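Local coordinates for OBG-type G domain-containing protein (Pyrococcus horikoshii, PDB 2E87) that is of unknown cellular function but binds GDP through its Obg-type G domain and is probably a GTP-binding protein related to NOG1, at residues A[3-8]-A[72-77]. Numbering follows the deposited sequence.
Sequences NPFERM and STLPKF. With SO4 (sulfate ion), chain B; SO4 (sulfate ion), chain D.
Leu74 sets its forked end against two neighbouring side chains of the N-terminal loop, one methyl to each. CD2 rests on Pro4 CB, a carbon of the pyrrolidine ring, at 3.8 Å, while CD1 lies 3.8 Å from Phe5 CZ and about equally near CE1, approaching the far end of the ring at a slant. Phe5 brings that end forward although its CB does not aim at Leu74: CG stands anti to the carbonyl carbon (chi1 -61°). At the edge of this ring, in its plane, lies Asn3 OD1, which accepts a hydrogen bond from Phe5 N (3.1 Å, N-H...O 155°) on a lone pair, an Asx turn within a type I turn. Asn3 ND2 binds Leu157 O, and Phe5 also touches Val82; the loop thus packs within the NOG1-type helical region, away from the GDP site. Flanking Leu74, Ser72 grips one sulfate through N to O4 (3.0 Å) and OG to O1 (2.8 Å); a second, like the first probably from the crystallisation liquor, sits by Lys76 N at the start of helix 76-86. No hydrogen bond joins 3-8 to 72-77: their direct contact is small and apolar, with polar bonds shaping the loop from within.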
ATOM      1  N   ASN A   3      -2.923   7.692   0.207  1.00 69.15           N
ATOM      2  CA  ASN A   3      -3.176   6.264   0.433  1.00 57.84           C
ATOM      3  C   ASN A   3      -4.009   5.790  -0.766  1.00 53.73           C
ATOM      4  O   ASN A   3      -5.135   6.235  -0.961  1.00 57.41           O
ATOM      5  CB  ASN A   3      -3.947   6.062   1.744  1.00 52.17           C
ATOM      6  CG  ASN A   3      -3.984   4.611   2.184  1.00 47.06           C
ATOM      7  OD1 ASN A   3      -4.530   3.761   1.493  1.00 44.30           O
ATOM      8  ND2 ASN A   3      -3.398   4.325   3.339  1.00 47.90           N
ATOM      9  N   PRO A   4      -3.461   4.871  -1.574  1.00 47.74           N
ATOM     10  CA  PRO A   4      -4.089   4.306  -2.776  1.00 44.72           C
ATOM     11  C   PRO A   4      -5.473   3.709  -2.581  1.00 50.88           C
ATOM     12  O   PRO A   4      -6.244   3.596  -3.535  1.00 53.20           O
ATOM     13  CB  PRO A   4      -3.101   3.225  -3.223  1.00 46.99           C
ATOM     14  CG  PRO A   4      -1.841   3.531  -2.498  1.00 48.13           C
ATOM     15  CD  PRO A   4      -2.298   4.065  -1.181  1.00 47.19           C
ATOM     16  N   PHE A   5      -5.789   3.316  -1.351  1.00 48.65           N
ATOM     17  CA  PHE A   5      -7.073   2.696  -1.077  1.00 45.02           C
ATOM     18  C   PHE A   5      -8.118   3.630  -0.473  1.00 52.30           C
ATOM     19  O   PHE A   5      -9.261   3.230  -0.260  1.00 53.08           O
ATOM     20  CB  PHE A   5      -6.867   1.466  -0.172  1.00 44.70           C
ATOM     21  CG  PHE A   5      -5.993   0.401  -0.784  1.00 36.03           C
ATOM     22  CD1 PHE A   5      -4.611   0.497  -0.725  1.00 38.20           C
ATOM     23  CD2 PHE A   5      -6.555  -0.658  -1.491  1.00 34.68           C
ATOM     24  CE1 PHE A   5      -3.805  -0.430  -1.361  1.00 31.67           C
ATOM     25  CE2 PHE A   5      -5.752  -1.591  -2.132  1.00 32.71           C
ATOM     26  CZ  PHE A   5      -4.376  -1.472  -2.065  1.00 30.75           C
ATOM     27  N   GLU A   6      -7.749   4.879  -0.220  1.00 57.14           N
ATOM     28  CA  GLU A   6      -8.693   5.815   0.382  1.00 57.56           C
ATOM     29  C   GLU A   6     -10.027   5.804  -0.351  1.00 52.75           C
ATOM     30  O   GLU A   6     -11.066   6.080   0.237  1.00 54.60           O
ATOM     31  CB  GLU A   6      -8.111   7.230   0.395  1.00 67.58           C
ATOM     32  CG  GLU A   6      -8.199   7.961  -0.930  1.00 83.07           C
ATOM     33  CD  GLU A   6      -9.143   9.147  -0.862  1.00 92.51           C
ATOM     34  OE1 GLU A   6      -8.892  10.053  -0.037  1.00 98.04           O
ATOM     35  OE2 GLU A   6     -10.135   9.173  -1.625  1.00 96.35           O
ATOM     36  N   ARG A   7      -9.992   5.465  -1.632  1.00 50.96           N
ATOM     37  CA  ARG A   7     -11.195   5.415  -2.458  1.00 54.74           C
ATOM     38  C   ARG A   7     -11.947   4.084  -2.353  1.00 54.07           C
ATOM     39  O   ARG A   7     -13.091   3.978  -2.802  1.00 52.62           O
ATOM     40  CB  ARG A   7     -10.831   5.655  -3.929  1.00 58.75           C
ATOM     41  CG  ARG A   7     -10.642   7.116  -4.327  1.00 68.36           C
ATOM     42  CD  ARG A   7     -11.808   7.588  -5.196  1.00 76.03           C
ATOM     43  NE  ARG A   7     -11.917   6.824  -6.444  1.00 75.89           N
ATOM     44  CZ  ARG A   7     -13.000   6.798  -7.218  1.00 74.55           C
ATOM     45  NH1 ARG A   7     -14.084   7.492  -6.879  1.00 69.70           N
ATOM     46  NH2 ARG A   7     -13.000   6.073  -8.332  1.00 69.86           N
HETATM   47  N   MSE A   8     -11.305   3.064  -1.789  1.00 47.30           N
HETATM   48  CA  MSE A   8     -11.964   1.767  -1.665  1.00 47.31           C
HETATM   49  C   MSE A   8     -13.182   1.903  -0.739  1.00 42.12           C
HETATM   50  O   MSE A   8     -13.068   2.232   0.440  1.00 42.12           O
HETATM   51  CB  MSE A   8     -10.987   0.705  -1.141  1.00 43.93           C
HETATM   52  CG  MSE A   8     -11.597  -0.689  -1.027  1.00 53.15           C
HETATM   53 SE   MSE A   8     -10.368  -2.055  -0.357  1.00 63.98          SE
HETATM   54  CE  MSE A   8      -9.399  -0.984   0.910  1.00 67.24           C
ATOM     55  N   SER A  72      -1.339  -4.674  -9.219  1.00 40.03           N
ATOM     56  CA  SER A  72      -0.267  -4.583 -10.209  1.00 43.24           C
ATOM     57  C   SER A  72       0.012  -3.145 -10.650  1.00 41.69           C
ATOM     58  O   SER A  72       1.068  -2.864 -11.191  1.00 42.68           O
ATOM     59  CB  SER A  72      -0.605  -5.430 -11.435  1.00 43.71           C
ATOM     60  OG  SER A  72      -1.701  -4.869 -12.142  1.00 45.77           O
ATOM     61  N   THR A  73      -0.941  -2.247 -10.424  1.00 41.64           N
ATOM     62  CA  THR A  73      -0.791  -0.835 -10.779  1.00 41.46           C
ATOM     63  C   THR A  73      -0.099  -0.034  -9.667  1.00 42.95           C
ATOM     64  O   THR A  73       0.182   1.151  -9.827  1.00 42.12           O
ATOM     65  CB  THR A  73      -2.159  -0.165 -11.042  1.00 45.10           C
ATOM     66  OG1 THR A  73      -2.839   0.054  -9.796  1.00 47.98           O
ATOM     67  CG2 THR A  73      -3.020  -1.043 -11.948  1.00 37.59           C
ATOM     68  N   LEU A  74       0.175  -0.678  -8.542  1.00 41.85           N
ATOM     69  CA  LEU A  74       0.811   0.006  -7.431  1.00 38.90           C
ATOM     70  C   LEU A  74       2.320  -0.042  -7.472  1.00 36.66           C
ATOM     71  O   LEU A  74       2.913  -0.935  -8.070  1.00 40.10           O
ATOM     72  CB  LEU A  74       0.340  -0.602  -6.102  1.00 37.11           C
ATOM     73  CG  LEU A  74      -1.153  -0.439  -5.791  1.00 42.15           C
ATOM     74  CD1 LEU A  74      -1.462  -0.928  -4.403  1.00 34.84           C
ATOM     75  CD2 LEU A  74      -1.535   1.015  -5.917  1.00 38.92           C
ATOM     76  N   PRO A  75       2.973   0.949  -6.864  1.00 37.91           N
ATOM     77  CA  PRO A  75       4.438   0.916  -6.862  1.00 37.25           C
ATOM     78  C   PRO A  75       4.834  -0.353  -6.075  1.00 36.10           C
ATOM     79  O   PRO A  75       4.117  -0.758  -5.155  1.00 41.79           O
ATOM     80  CB  PRO A  75       4.799   2.199  -6.122  1.00 41.26           C
ATOM     81  CG  PRO A  75       3.697   3.131  -6.525  1.00 37.80           C
ATOM     82  CD  PRO A  75       2.465   2.260  -6.425  1.00 36.64           C
ATOM     83  N   LYS A  76       5.947  -0.979  -6.442  1.00 39.37           N
ATOM     84  CA  LYS A  76       6.422  -2.198  -5.788  1.00 43.59           C
ATOM     85  C   LYS A  76       6.432  -2.130  -4.276  1.00 40.82           C
ATOM     86  O   LYS A  76       6.130  -3.112  -3.611  1.00 41.49           O
ATOM     87  CB  LYS A  76       7.821  -2.568  -6.277  1.00 42.97           C
ATOM     88  CG  LYS A  76       7.845  -3.041  -7.715  1.00 61.50           C
ATOM     89  CD  LYS A  76       9.193  -3.640  -8.100  1.00 70.78           C
ATOM     90  CE  LYS A  76       9.187  -4.157  -9.539  1.00 69.81           C
ATOM     91  NZ  LYS A  76      10.410  -4.967  -9.854  1.00 74.60           N
ATOM     92  N   PHE A  77       6.784  -0.971  -3.740  1.00 37.49           N
ATOM     93  CA  PHE A  77       6.830  -0.778  -2.300  1.00 39.42           C
ATOM     94  C   PHE A  77       5.466  -1.049  -1.671  1.00 37.48           C
ATOM     95  O   PHE A  77       5.379  -1.761  -0.675  1.00 36.49           O
ATOM     96  CB  PHE A  77       7.306   0.646  -1.978  1.00 35.63           C
ATOM     97  CG  PHE A  77       7.196   1.017  -0.527  1.00 33.00           C
ATOM     98  CD1 PHE A  77       8.038   0.442   0.423  1.00 29.82           C
ATOM     99  CD2 PHE A  77       6.229   1.936  -0.109  1.00 28.59           C
ATOM    100  CE1 PHE A  77       7.925   0.776   1.771  1.00 32.62           C
ATOM    101  CE2 PHE A  77       6.106   2.278   1.241  1.00 35.35           C
ATOM    102  CZ  PHE A  77       6.963   1.692   2.186  1.00 31.09           C
TER
HETATM  103  S   SO4 B 401      -4.419  -6.270 -10.595  1.00 79.70           S
HETATM  104  O1  SO4 B 401      -4.329  -4.850 -11.144  1.00 86.06           O
HETATM  105  O2  SO4 B 401      -5.068  -6.319  -9.193  1.00 84.83           O
HETATM  106  O3  SO4 B 401      -5.322  -7.020 -11.586  1.00 81.16           O
HETATM  107  O4  SO4 B 401      -3.022  -6.830 -10.457  1.00 79.68           O
HETATM  108  S   SO4 D 403       8.016   1.160  -8.798  1.00 86.31           S
HETATM  109  O1  SO4 D 403       8.148   2.489  -8.024  1.00 81.33           O
HETATM  110  O2  SO4 D 403       7.671  -0.015  -7.912  1.00 85.47           O
HETATM  111  O3  SO4 D 403       6.914   1.341  -9.842  1.00 84.25           O
HETATM  112  O4  SO4 D 403       9.354   0.794  -9.460  1.00 89.09           O